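PDB 5H9I: geobacter metallireducens SMUG1 from Geobacter metallireducens, which belongs to the uracil-DNA glycosylase superfamily and adopts its alpha/beta fold, with xanthine held in a pocket of the model. Local coordinates for residues S11-A15 / N32-R38; L18-F23 / P142-L146; I86-V90 / V102-A106; D171-R175 / R196-L201. The contacts are given in a common frame with arbitrary orientation. Residue numbers count along the deposited sequence, not the author numbering.

Interaction 1: residues S11-A15 / N32-R38; sequences SDALA and NPLLYAR
Leu34, Ala15 and Asp12 carry most of this contact between helix 7-19 and the short helix 33-36 with the start of helix 38-48; the backbones come closest at Ala15 and Leu34 (CA to CA 6.6 Å). Residues 11-15 are regular helix. Asn32 N-caps the short helix, its OD1 accepting from Leu34 N at 3.0 Å, and Ala37 leaves helical geometry before helix resumes at Arg38. Leu34 (chi1 m, chi2 t) points at the long helix: its CD1 lies 3.7 Å from Ser11 O, 4.3 Å from Ala15 CB and 4.3 Å from Leu14 CD2. Ala15 sets its CB 4.0 Å from Leu35 CD2 and 4.2 Å from Asn32 ND2. Asp12 (chi1 m) starts sideways but reaches the extended Arg38 (chi1 to chi3 all t), Arg38 NE to Asp12 OD1 3.0 Å and Arg38 NH2 to Asp12 OD2 2.8 Å. A water donates to Leu34 O (3.1 Å) and weakly to Asp12 OD1 (3.4 Å). Ser11 OG bonds His41. This is helix packing with an Asn N-cap, tying the N-terminal helix to helices 33-36 and 38-48: small and branched apolar groups allow close approach, while the bidentate Asp12-Arg38 salt bridge fixes the guanidinium.

Interaction 2: residues L18-F23 / P142-L146; sequences LAGLSF and PLLFL
Leu18 is still helical; the chain then turns, Leu21 N bonding Leu18 O (3.0 Å), and is extended from Leu21 through Phe23. Opposite it, Pro142 (phi/psi -86/-4) is in a loop and Leu143 onward is extended, with 144-146 a strand. The backbones stay well apart, CA to CA 8.6 Å for Leu18 and Leu143 and 9.0 Å for Phe23 and Phe145, so side chains fill the gap. Leu18 (m, t) puts CD1 3.5 Å from Pro142 CG and 3.9 Å from Leu143 CG. Leu143 (m, t) brings CD1 to 4.3 Å from Phe23 CE2. Phe23 and Phe145, both chi1 m, form an edge-to-face pair: the edge of Phe145 meets the face of Phe23, centroids 5.0 Å apart, planes at 63°, Phe23 CE1 to Phe145 CE1 3.7 Å. Leu166 of helix 160-181 touches Leu18 and Phe145. Leu18 thus packs just ahead of strand 144-146, and Phe23 on Leu143 and that central strand; between these segments the contact is entirely apolar and aromatic.

Interaction 3: residues I86-V90 / V102-A106; sequences INGTV and VDGFA. With BME (beta-mercaptoethanol), chain F.
Within the long connection between helices 77-84 and 112-125, residues 86-90 are irregular, and 102-106 are loop up to a short 3-10 segment at Phe105-Ala106. They run roughly antiparallel, end-to-end directions 151° apart, with CA to CA 5.3 Å for Val90 and Gly104 and 6.3 Å for Asn87 and Phe105. The Phe105 side chain (chi1 m, chi2 88°) turns one face to Asn87 CA and Gly88 N. Asn87 CA makes a CH-pi contact, 3.8 Å from the centroid and 6° off the normal, while Ile86 O is 3.3 Å from Phe105 CE2 and Gly88 O 3.4 Å from Phe105 CD1. Asn87 (chi1 t) leaves sideways, its OD1 reaching 3.4 Å from Phe105 CB. Val90 and Val102, both chi1 t, meet through their CG1 atoms at 3.6 Å; Val90 CG2 lies 3.8 Å from Phe105 CE1. Gly104, at phi 66°, has its CA 3.9 Å from Val90 CB, where a beta carbon would crowd Val90. One water donates to Val90 O (2.9 Å) and Val102 O (2.8 Å). Beta-mercaptoethanol, probably from the crystallisation liquor, accepts at O1 from Phe105 N (3.0 Å) and donates to Gly88 O (2.9 Å). Val80 and Thr81 of helix 77-84 touch Phe105. This is loop-to-loop packing without regular strand pairing: an aromatic face and a valine pair join the segments, with one water and a crystallisation additive linking backbone polar groups.

Interaction 4: residues D171-R175 / R196-L201; sequences DLALR and RCHEAL
This is a helix-helix contact between the middle of helix 160-181 and the C-terminal half of helix 191-201, an apolar patch flanked by a salt bridge and by an arginine-to-carbonyl hydrogen bond. The short axes cross at -77°, 9.3 Å apart at closest approach, and CA atoms approach to 5.1 Å for Asp171 and Ala200 and 6.4 Å for Arg175 and Leu201. The small Ala200 permits this closeness: its CB is 3.7 Å from Asp171 OD1 and 3.9 Å from Leu174 CD2. Leu174 (chi1 t, chi2 p) points into the interface, with CD2 4.1 Å from Cys197 SG and CG 4.3 Å from Leu201 CD2. Arg196, with chi1 to chi3 all m, curls its guanidinium round to Asp171 (chi1 m), NH2 to OD1 3.0 Å in a salt bridge; Tyr140 OH bonds both Asp171 OD1 and Arg196 NE. Arg175 (m, t, m) sends NH1 to Ala200 O at 3.0 Å and rests its CG 4.0 Å from Leu201 CD2. Beneath the crossing lies the parallel sheet: Leu174 touches Leu56 and Val58 of strand 55-59, and Cys197 touches Val58 and Val208 of strand 207-211, so both helices pack on the same sheet.

Overall arrangement
From the N terminus, helix 7-19 first meets residues 32-38 in interaction 1, closing a short loop that includes strand 29-31. Further along the same helix, residues 18-23 open interaction 2, which closes only at 142-146; the two therefore cross along the chain, and they touch through Asn32, Pro33, Leu34 and Leu14 against Pro142 and Leu143. Interaction 3 opens and closes within the span of interaction 2, and its valines reach Tyr36 and Ala37 of interaction 1. Interaction 4 follows in series, joining two helices beside the parallel sheet; Leu14 touches its Ala173. Interactions 3 and 4 lie on opposite sides of the chain's centre, about 29 Å apart between centres.

Interaction 1: residues S11-A15 / N32-R38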
loop_
_atom_site.group_PDB
_atom_site.type_symbol
_atom_site.label_atom_id
_atom_site.label_comp_id
_atom_site.label_asym_id
_atom_site.label_seq_id
_atom_site.Cartn_x
_atom_site.Cartn_y
_atom_site.Cartn_z
ATOM N N SER A 11 3.319 10.364 -5.897
ATOM C CA SER A 11 2.321 9.457 -6.443
ATOM C C SER A 11 1.993 9.821 -7.909
ATOM O O SER A 11 1.774 8.966 -8.713
ATOM C CB SER A 11 0.999 9.355 -5.582
ATOM O OG SER A 11 1.052 8.361 -4.522
ATOM N N ASP A 12 1.921 11.111 -8.185
ATOM C CA ASP A 12 1.619 11.528 -9.564
ATOM C C ASP A 12 2.746 11.115 -10.515
ATOM O O ASP A 12 2.471 10.671 -11.580
ATOM C CB ASP A 12 1.291 13.013 -9.633
ATOM C CG ASP A 12 -0.129 13.352 -9.063
ATOM O OD1 ASP A 12 -1.011 12.504 -8.970
ATOM O OD2 ASP A 12 -0.350 14.468 -8.724
ATOM N N ALA A 13 3.978 11.217 -10.059
ATOM C CA ALA A 13 5.187 10.837 -10.875
ATOM C C ALA A 13 5.143 9.337 -11.076
ATOM O O ALA A 13 5.391 8.815 -12.165
ATOM C CB ALA A 13 6.421 11.230 -10.221
ATOM N N LEU A 14 4.880 8.570 -10.016
ATOM C CA LEU A 14 4.705 7.136 -10.153
ATOM C C LEU A 14 3.627 6.765 -11.187
ATOM O O LEU A 14 3.780 5.905 -11.982
ATOM C CB LEU A 14 4.470 6.496 -8.800
ATOM C CG LEU A 14 4.201 4.974 -8.773
ATOM C CD1 LEU A 14 5.373 4.197 -9.429
ATOM C CD2 LEU A 14 3.943 4.516 -7.317
ATOM N N ALA A 15 2.442 7.367 -11.083
ATOM C CA ALA A 15 1.352 7.063 -12.061
ATOM C C ALA A 15 1.785 7.324 -13.508
ATOM O O ALA A 15 1.526 6.496 -14.360
ATOM C CB ALA A 15 0.086 7.898 -11.722
ATOM N N ASN A 32 -5.437 1.053 -11.749
ATOM C CA ASN A 32 -4.576 2.071 -11.102
ATOM C C ASN A 32 -5.405 3.071 -10.270
ATOM O O ASN A 32 -5.903 4.099 -10.744
ATOM C CB ASN A 32 -3.760 2.795 -12.118
ATOM C CG ASN A 32 -2.735 3.677 -11.483
ATOM O OD1 ASN A 32 -2.697 3.785 -10.245
ATOM N ND2 ASN A 32 -1.825 4.167 -12.335
ATOM N N PRO A 33 -5.606 2.751 -8.969
ATOM C CA PRO A 33 -6.407 3.557 -8.064
ATOM C C PRO A 33 -5.797 4.985 -7.913
ATOM O O PRO A 33 -6.509 5.876 -7.440
ATOM C CB PRO A 33 -6.490 2.769 -6.759
ATOM C CG PRO A 33 -5.595 1.678 -6.993
ATOM C CD PRO A 33 -5.198 1.463 -8.364
ATOM N N LEU A 34 -4.522 5.160 -8.270
ATOM C CA LEU A 34 -3.954 6.507 -8.222
ATOM C C LEU A 34 -4.649 7.383 -9.170
ATOM O O LEU A 34 -4.655 8.625 -8.988
ATOM C CB LEU A 34 -2.445 6.510 -8.535
ATOM C CG LEU A 34 -1.568 5.655 -7.710
ATOM C CD1 LEU A 34 -0.080 5.822 -7.990
ATOM C CD2 LEU A 34 -1.818 5.848 -6.198
ATOM N N LEU A 35 -5.276 6.813 -10.196
ATOM C CA LEU A 35 -6.019 7.580 -11.189
ATOM C C LEU A 35 -7.501 7.621 -10.919
ATOM O O LEU A 35 -8.118 8.681 -10.994
ATOM C CB LEU A 35 -5.725 7.013 -12.567
ATOM C CG LEU A 35 -4.299 6.898 -13.008
ATOM C CD1 LEU A 35 -4.132 6.287 -14.415
ATOM C CD2 LEU A 35 -3.674 8.249 -13.019
ATOM N N TYR A 36 -8.119 6.498 -10.614
ATOM C CA TYR A 36 -9.556 6.474 -10.430
ATOM C C TYR A 36 -10.082 6.748 -9.028
ATOM O O TYR A 36 -11.215 6.983 -8.843
ATOM C CB TYR A 36 -10.147 5.165 -11.004
ATOM C CG TYR A 36 -9.805 3.892 -10.293
ATOM C CD1 TYR A 36 -10.407 3.583 -9.107
ATOM C CD2 TYR A 36 -8.944 2.996 -10.830
ATOM C CE1 TYR A 36 -10.131 2.414 -8.470
ATOM C CE2 TYR A 36 -8.676 1.813 -10.208
ATOM C CZ TYR A 36 -9.255 1.535 -9.017
ATOM O OH TYR A 36 -9.001 0.369 -8.413
ATOM N N ALA A 37 -9.174 6.736 -8.062
ATOM C CA ALA A 37 -9.518 7.061 -6.682
ATOM C C ALA A 37 -8.551 8.116 -6.161
ATOM O O ALA A 37 -8.099 8.060 -5.073
ATOM C CB ALA A 37 -9.473 5.826 -5.800
ATOM N N ARG A 38 -8.303 9.089 -7.006
ATOM C CA ARG A 38 -7.313 10.098 -6.722
ATOM C C ARG A 38 -7.682 11.013 -5.551
ATOM O O ARG A 38 -6.881 11.283 -4.761
ATOM C CB ARG A 38 -6.970 10.892 -7.993
ATOM C CG ARG A 38 -5.845 11.899 -7.729
ATOM C CD ARG A 38 -5.075 12.451 -8.924
ATOM N NE ARG A 38 -3.894 13.231 -8.505
ATOM C CZ ARG A 38 -3.962 14.451 -8.001
ATOM N NH1 ARG A 38 -5.133 15.026 -7.870
ATOM N NH2 ARG A 38 -2.873 15.104 -7.623
HETATM O O HOH W 1 -2.551 10.014 -7.183
#

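Interaction 2: residues L18-F23 / P142-L146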
loop_
_atom_site.group_PDB
_atom_site.type_symbol
_atom_site.label_atom_id
_atom_site.label_comp_id
_atom_site.label_asym_id
_atom_site.label_seq_id
_atom_site.Cartn_x
_atom_site.Cartn_y
_atom_site.Cartn_z
ATOM N N LEU A 18 4.121 4.534 -14.526
ATOM C CA LEU A 18 3.328 3.351 -14.755
ATOM C C LEU A 18 2.543 3.336 -16.090
ATOM O O LEU A 18 2.350 2.264 -16.666
ATOM C CB LEU A 18 2.419 3.040 -13.549
ATOM C CG LEU A 18 3.265 2.772 -12.251
ATOM C CD1 LEU A 18 2.308 2.660 -11.078
ATOM C CD2 LEU A 18 4.141 1.584 -12.296
ATOM N N ALA A 19 2.109 4.513 -16.487
ATOM C CA ALA A 19 1.257 4.657 -17.652
ATOM C C ALA A 19 1.961 4.310 -18.947
ATOM O O ALA A 19 1.250 4.039 -19.911
ATOM C CB ALA A 19 0.790 6.099 -17.762
ATOM N N GLY A 20 3.293 4.380 -18.952
ATOM C CA GLY A 20 4.122 4.028 -20.076
ATOM C C GLY A 20 4.387 2.520 -20.167
ATOM O O GLY A 20 4.777 2.027 -21.205
ATOM N N LEU A 21 4.106 1.772 -19.103
ATOM C CA LEU A 21 4.423 0.332 -19.070
ATOM C C LEU A 21 3.385 -0.549 -19.738
ATOM O O LEU A 21 2.178 -0.239 -19.757
ATOM C CB LEU A 21 4.562 -0.124 -17.611
ATOM C CG LEU A 21 5.577 0.596 -16.797
ATOM C CD1 LEU A 21 5.535 0.051 -15.379
ATOM C CD2 LEU A 21 6.970 0.463 -17.375
ATOM N N SER A 22 3.827 -1.690 -20.247
ATOM C CA SER A 22 2.915 -2.632 -20.850
ATOM C C SER A 22 2.971 -3.938 -20.131
ATOM O O SER A 22 4.040 -4.359 -19.689
ATOM C CB SER A 22 3.256 -2.881 -22.353
ATOM O OG SER A 22 3.079 -1.662 -23.055
ATOM N N PHE A 23 1.810 -4.585 -20.045
ATOM C CA PHE A 23 1.685 -5.886 -19.444
ATOM C C PHE A 23 0.882 -6.766 -20.390
ATOM O O PHE A 23 -0.038 -6.289 -21.019
ATOM C CB PHE A 23 1.023 -5.816 -18.076
ATOM C CG PHE A 23 1.723 -4.873 -17.134
ATOM C CD1 PHE A 23 2.765 -5.350 -16.342
ATOM C CD2 PHE A 23 1.358 -3.511 -17.072
ATOM C CE1 PHE A 23 3.445 -4.498 -15.502
ATOM C CE2 PHE A 23 2.017 -2.671 -16.176
ATOM C CZ PHE A 23 3.079 -3.167 -15.442
ATOM N N PRO A 142 1.158 0.325 -6.687
ATOM C CA PRO A 142 -0.246 0.734 -6.568
ATOM C C PRO A 142 -1.209 0.038 -7.524
ATOM O O PRO A 142 -2.416 0.269 -7.403
ATOM C CB PRO A 142 -0.176 2.186 -6.908
ATOM C CG PRO A 142 0.871 2.262 -7.941
ATOM C CD PRO A 142 1.964 1.335 -7.430
ATOM N N LEU A 143 -0.705 -0.785 -8.414
ATOM C CA LEU A 143 -1.553 -1.419 -9.450
ATOM C C LEU A 143 -2.081 -2.726 -8.989
ATOM O O LEU A 143 -1.356 -3.479 -8.285
ATOM C CB LEU A 143 -0.651 -1.636 -10.625
ATOM C CG LEU A 143 -0.063 -0.441 -11.305
ATOM C CD1 LEU A 143 0.841 -0.890 -12.460
ATOM C CD2 LEU A 143 -1.060 0.608 -11.711
ATOM N N LEU A 144 -3.294 -3.085 -9.441
ATOM C CA LEU A 144 -3.875 -4.422 -9.279
ATOM C C LEU A 144 -3.893 -5.107 -10.695
ATOM O O LEU A 144 -4.209 -4.426 -11.631
ATOM C CB LEU A 144 -5.279 -4.295 -8.768
ATOM C CG LEU A 144 -5.990 -5.561 -8.411
ATOM C CD1 LEU A 144 -5.712 -5.955 -6.980
ATOM C CD2 LEU A 144 -7.482 -5.515 -8.601
ATOM N N PHE A 145 -3.393 -6.338 -10.781
ATOM C CA PHE A 145 -3.269 -7.080 -12.009
ATOM C C PHE A 145 -4.268 -8.240 -11.977
ATOM O O PHE A 145 -4.310 -9.026 -11.007
ATOM C CB PHE A 145 -1.820 -7.589 -12.135
ATOM C CG PHE A 145 -0.803 -6.528 -12.122
ATOM C CD1 PHE A 145 -0.454 -5.849 -13.269
ATOM C CD2 PHE A 145 -0.111 -6.296 -10.958
ATOM C CE1 PHE A 145 0.530 -4.877 -13.257
ATOM C CE2 PHE A 145 0.865 -5.293 -10.926
ATOM C CZ PHE A 145 1.191 -4.636 -12.060
ATOM N N LEU A 146 -5.026 -8.401 -13.066
ATOM C CA LEU A 146 -5.962 -9.531 -13.173
ATOM C C LEU A 146 -5.785 -10.305 -14.487
ATOM O O LEU A 146 -5.445 -9.714 -15.482
ATOM C CB LEU A 146 -7.404 -9.006 -13.124
ATOM C CG LEU A 146 -7.836 -8.073 -11.997
ATOM C CD1 LEU A 146 -9.230 -7.476 -12.256
ATOM C CD2 LEU A 146 -7.779 -8.741 -10.646
#

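Interaction 3: residues I86-V90 / V102-A106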
loop_
_atom_site.group_PDB
_atom_site.type_symbol
_atom_site.label_atom_id
_atom_site.label_comp_id
_atom_site.label_asym_id
_atom_site.label_seq_id
_atom_site.Cartn_x
_atom_site.Cartn_y
_atom_site.Cartn_z
ATOM N N ILE A 86 -12.347 9.529 5.619
ATOM C CA ILE A 86 -12.224 9.721 4.196
ATOM C C ILE A 86 -13.324 8.978 3.455
ATOM O O ILE A 86 -13.533 7.830 3.704
ATOM C CB ILE A 86 -10.833 9.242 3.733
ATOM C CG1 ILE A 86 -9.762 10.202 4.261
ATOM C CG2 ILE A 86 -10.742 9.214 2.199
ATOM C CD1 ILE A 86 -8.354 9.719 3.944
ATOM N N ASN A 87 -14.061 9.655 2.594
ATOM C CA ASN A 87 -15.094 9.041 1.765
ATOM C C ASN A 87 -15.329 9.981 0.635
ATOM O O ASN A 87 -15.815 11.067 0.858
ATOM C CB ASN A 87 -16.402 8.955 2.575
ATOM C CG ASN A 87 -17.550 8.329 1.788
ATOM O OD1 ASN A 87 -17.517 8.328 0.593
ATOM N ND2 ASN A 87 -18.484 7.751 2.470
ATOM N N GLY A 88 -14.957 9.565 -0.560
ATOM C CA GLY A 88 -14.912 10.454 -1.708
ATOM C C GLY A 88 -15.234 9.762 -3.023
ATOM O O GLY A 88 -15.677 8.630 -3.017
ATOM N N THR A 89 -14.958 10.480 -4.061
ATOM C CA THR A 89 -15.237 10.080 -5.496
ATOM C C THR A 89 -14.281 9.046 -5.959
ATOM O O THR A 89 -13.092 9.235 -5.952
ATOM C CB THR A 89 -15.226 11.272 -6.429
ATOM O OG1 THR A 89 -16.260 12.151 -5.963
ATOM C CG2 THR A 89 -15.495 10.886 -7.913
ATOM N N VAL A 90 -14.833 7.910 -6.383
ATOM C CA VAL A 90 -14.059 6.833 -6.973
ATOM C C VAL A 90 -14.801 6.417 -8.270
ATOM O O VAL A 90 -15.961 5.999 -8.160
ATOM C CB VAL A 90 -13.970 5.622 -6.040
ATOM C CG1 VAL A 90 -13.169 4.479 -6.704
ATOM C CG2 VAL A 90 -13.406 6.018 -4.627
ATOM N N VAL A 102 -15.376 -1.997 -9.110
ATOM C CA VAL A 102 -14.957 -0.888 -8.250
ATOM C C VAL A 102 -16.190 -0.069 -7.908
ATOM O O VAL A 102 -16.584 0.809 -8.685
ATOM C CB VAL A 102 -13.841 -0.082 -8.856
ATOM C CG1 VAL A 102 -13.460 1.115 -8.008
ATOM C CG2 VAL A 102 -12.636 -0.925 -9.130
ATOM N N ASP A 103 -16.828 -0.440 -6.787
ATOM C CA ASP A 103 -17.949 0.299 -6.260
ATOM C C ASP A 103 -17.543 1.470 -5.303
ATOM O O ASP A 103 -18.355 2.245 -4.832
ATOM C CB ASP A 103 -18.934 -0.595 -5.569
ATOM C CG ASP A 103 -19.577 -1.611 -6.519
ATOM O OD1 ASP A 103 -19.605 -1.286 -7.730
ATOM O OD2 ASP A 103 -19.919 -2.721 -6.099
ATOM N N GLY A 104 -16.253 1.568 -5.047
ATOM C CA GLY A 104 -15.762 2.653 -4.188
ATOM C C GLY A 104 -16.257 2.525 -2.765
ATOM O O GLY A 104 -16.292 1.443 -2.214
ATOM N N PHE A 105 -16.642 3.657 -2.213
ATOM C CA PHE A 105 -17.148 3.699 -0.852
ATOM C C PHE A 105 -18.512 3.028 -0.639
ATOM O O PHE A 105 -18.924 2.840 0.479
ATOM C CB PHE A 105 -17.014 5.089 -0.313
ATOM C CG PHE A 105 -15.554 5.480 -0.071
ATOM C CD1 PHE A 105 -14.790 6.038 -1.051
ATOM C CD2 PHE A 105 -15.006 5.203 1.123
ATOM C CE1 PHE A 105 -13.425 6.360 -0.840
ATOM C CE2 PHE A 105 -13.628 5.478 1.354
ATOM C CZ PHE A 105 -12.892 6.063 0.370
ATOM N N ALA A 106 -19.123 2.620 -1.761
ATOM C CA ALA A 106 -20.326 1.799 -1.692
ATOM C C ALA A 106 -20.002 0.334 -1.682
ATOM O O ALA A 106 -20.937 -0.463 -1.552
ATOM C CB ALA A 106 -21.241 2.137 -2.866
HETATM C C1 BME F . -18.301 5.868 -4.159
HETATM C C2 BME F . -18.527 6.241 -5.609
HETATM O O1 BME F . -16.966 6.152 -3.829
HETATM S S2 BME F . -17.830 7.748 -6.046
HETATM O O HOH W 2 -17.335 3.473 -8.406
#

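Interaction 4: residues D171-R175 / R196-L201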
loop_
_atom_site.group_PDB
_atom_site.type_symbol
_atom_site.label_atom_id
_atom_site.label_comp_id
_atom_site.label_asym_id
_atom_site.label_seq_id
_atom_site.Cartn_x
_atom_site.Cartn_y
_atom_site.Cartn_z
ATOM N N ASP A 171 10.525 1.217 -7.250
ATOM C CA ASP A 171 11.720 1.502 -6.410
ATOM C C ASP A 171 12.044 3.011 -6.301
ATOM O O ASP A 171 12.396 3.500 -5.244
ATOM C CB ASP A 171 12.979 0.795 -7.040
ATOM C CG ASP A 171 13.020 -0.707 -6.895
ATOM O OD1 ASP A 171 12.159 -1.344 -6.244
ATOM O OD2 ASP A 171 13.940 -1.307 -7.622
ATOM N N LEU A 172 11.915 3.672 -7.462
ATOM C CA LEU A 172 12.170 5.099 -7.478
ATOM C C LEU A 172 11.148 5.879 -6.551
ATOM O O LEU A 172 11.555 6.718 -5.754
ATOM C CB LEU A 172 12.065 5.657 -8.891
ATOM C CG LEU A 172 12.041 7.197 -9.068
ATOM C CD1 LEU A 172 13.302 7.794 -8.474
ATOM C CD2 LEU A 172 11.869 7.500 -10.540
ATOM N N ALA A 173 9.879 5.443 -6.646
ATOM C CA ALA A 173 8.854 6.116 -5.813
ATOM C C ALA A 173 9.169 5.844 -4.338
ATOM O O ALA A 173 8.952 6.678 -3.481
ATOM C CB ALA A 173 7.463 5.639 -6.182
ATOM N N LEU A 174 9.589 4.620 -4.005
ATOM C CA LEU A 174 9.888 4.301 -2.643
ATOM C C LEU A 174 11.091 5.090 -2.057
ATOM O O LEU A 174 11.059 5.593 -0.987
ATOM C CB LEU A 174 10.091 2.765 -2.426
ATOM C CG LEU A 174 10.388 2.275 -1.058
ATOM C CD1 LEU A 174 9.372 2.712 -0.003
ATOM C CD2 LEU A 174 10.555 0.715 -1.128
ATOM N N ARG A 175 12.182 5.152 -2.902
ATOM C CA ARG A 175 13.263 5.981 -2.515
ATOM C C ARG A 175 12.849 7.468 -2.302
ATOM O O ARG A 175 13.264 8.039 -1.309
ATOM C CB ARG A 175 14.410 5.911 -3.538
ATOM C CG ARG A 175 15.198 4.626 -3.462
ATOM C CD ARG A 175 16.356 4.638 -4.384
ATOM N NE ARG A 175 16.045 4.526 -5.781
ATOM C CZ ARG A 175 15.933 3.358 -6.423
ATOM N NH1 ARG A 175 16.111 2.219 -5.815
ATOM N NH2 ARG A 175 15.629 3.392 -7.714
ATOM N N ARG A 196 11.485 -6.132 -1.534
ATOM C CA ARG A 196 11.594 -4.921 -2.337
ATOM C C ARG A 196 12.230 -3.758 -1.561
ATOM O O ARG A 196 12.945 -2.945 -2.155
ATOM C CB ARG A 196 10.280 -4.475 -2.883
ATOM C CG ARG A 196 9.593 -5.513 -3.817
ATOM C CD ARG A 196 10.496 -6.059 -4.918
ATOM N NE ARG A 196 11.262 -5.035 -5.639
ATOM C CZ ARG A 196 12.455 -5.205 -6.195
ATOM N NH1 ARG A 196 13.045 -6.402 -6.209
ATOM N NH2 ARG A 196 13.041 -4.171 -6.807
ATOM N N CYS A 197 11.878 -3.608 -0.271
ATOM C CA CYS A 197 12.461 -2.540 0.533
ATOM C C CYS A 197 14.007 -2.766 0.626
ATOM O O CYS A 197 14.701 -1.762 0.557
ATOM C CB CYS A 197 11.838 -2.487 1.921
ATOM S SG CYS A 197 10.064 -1.963 1.917
ATOM N N HIS A 198 14.489 -3.958 0.894
ATOM C CA HIS A 198 15.935 -4.137 0.965
ATOM C C HIS A 198 16.513 -3.785 -0.384
ATOM O O HIS A 198 17.590 -3.097 -0.411
ATOM C CB HIS A 198 16.273 -5.582 1.340
ATOM C CG HIS A 198 16.040 -5.950 2.750
ATOM N ND1 HIS A 198 16.756 -5.443 3.785
ATOM C CD2 HIS A 198 15.195 -6.846 3.296
ATOM C CE1 HIS A 198 16.359 -5.995 4.920
ATOM N NE2 HIS A 198 15.379 -6.826 4.639
ATOM N N GLU A 199 15.902 -4.159 -1.463
ATOM C CA GLU A 199 16.461 -3.927 -2.829
ATOM C C GLU A 199 16.487 -2.428 -3.180
ATOM O O GLU A 199 17.460 -1.893 -3.691
ATOM C CB GLU A 199 15.691 -4.643 -3.921
ATOM C CG GLU A 199 15.870 -6.148 -3.971
ATOM C CD GLU A 199 17.158 -6.551 -4.712
ATOM O OE1 GLU A 199 17.409 -6.007 -5.760
ATOM O OE2 GLU A 199 17.861 -7.342 -4.155
ATOM N N ALA A 200 15.404 -1.728 -2.888
ATOM C CA ALA A 200 15.276 -0.355 -3.266
ATOM C C ALA A 200 16.087 0.605 -2.425
ATOM O O ALA A 200 16.468 1.659 -2.923
ATOM C CB ALA A 200 13.774 0.047 -3.254
ATOM N N LEU A 201 16.266 0.299 -1.149
ATOM C CA LEU A 201 16.782 1.211 -0.155
ATOM C C LEU A 201 18.219 0.915 0.337
ATOM O O LEU A 201 18.672 1.573 1.240
ATOM C CB LEU A 201 15.845 1.291 1.048
ATOM C CG LEU A 201 14.444 1.692 0.662
ATOM C CD1 LEU A 201 13.535 1.542 1.871
ATOM C CD2 LEU A 201 14.406 3.091 0.135
#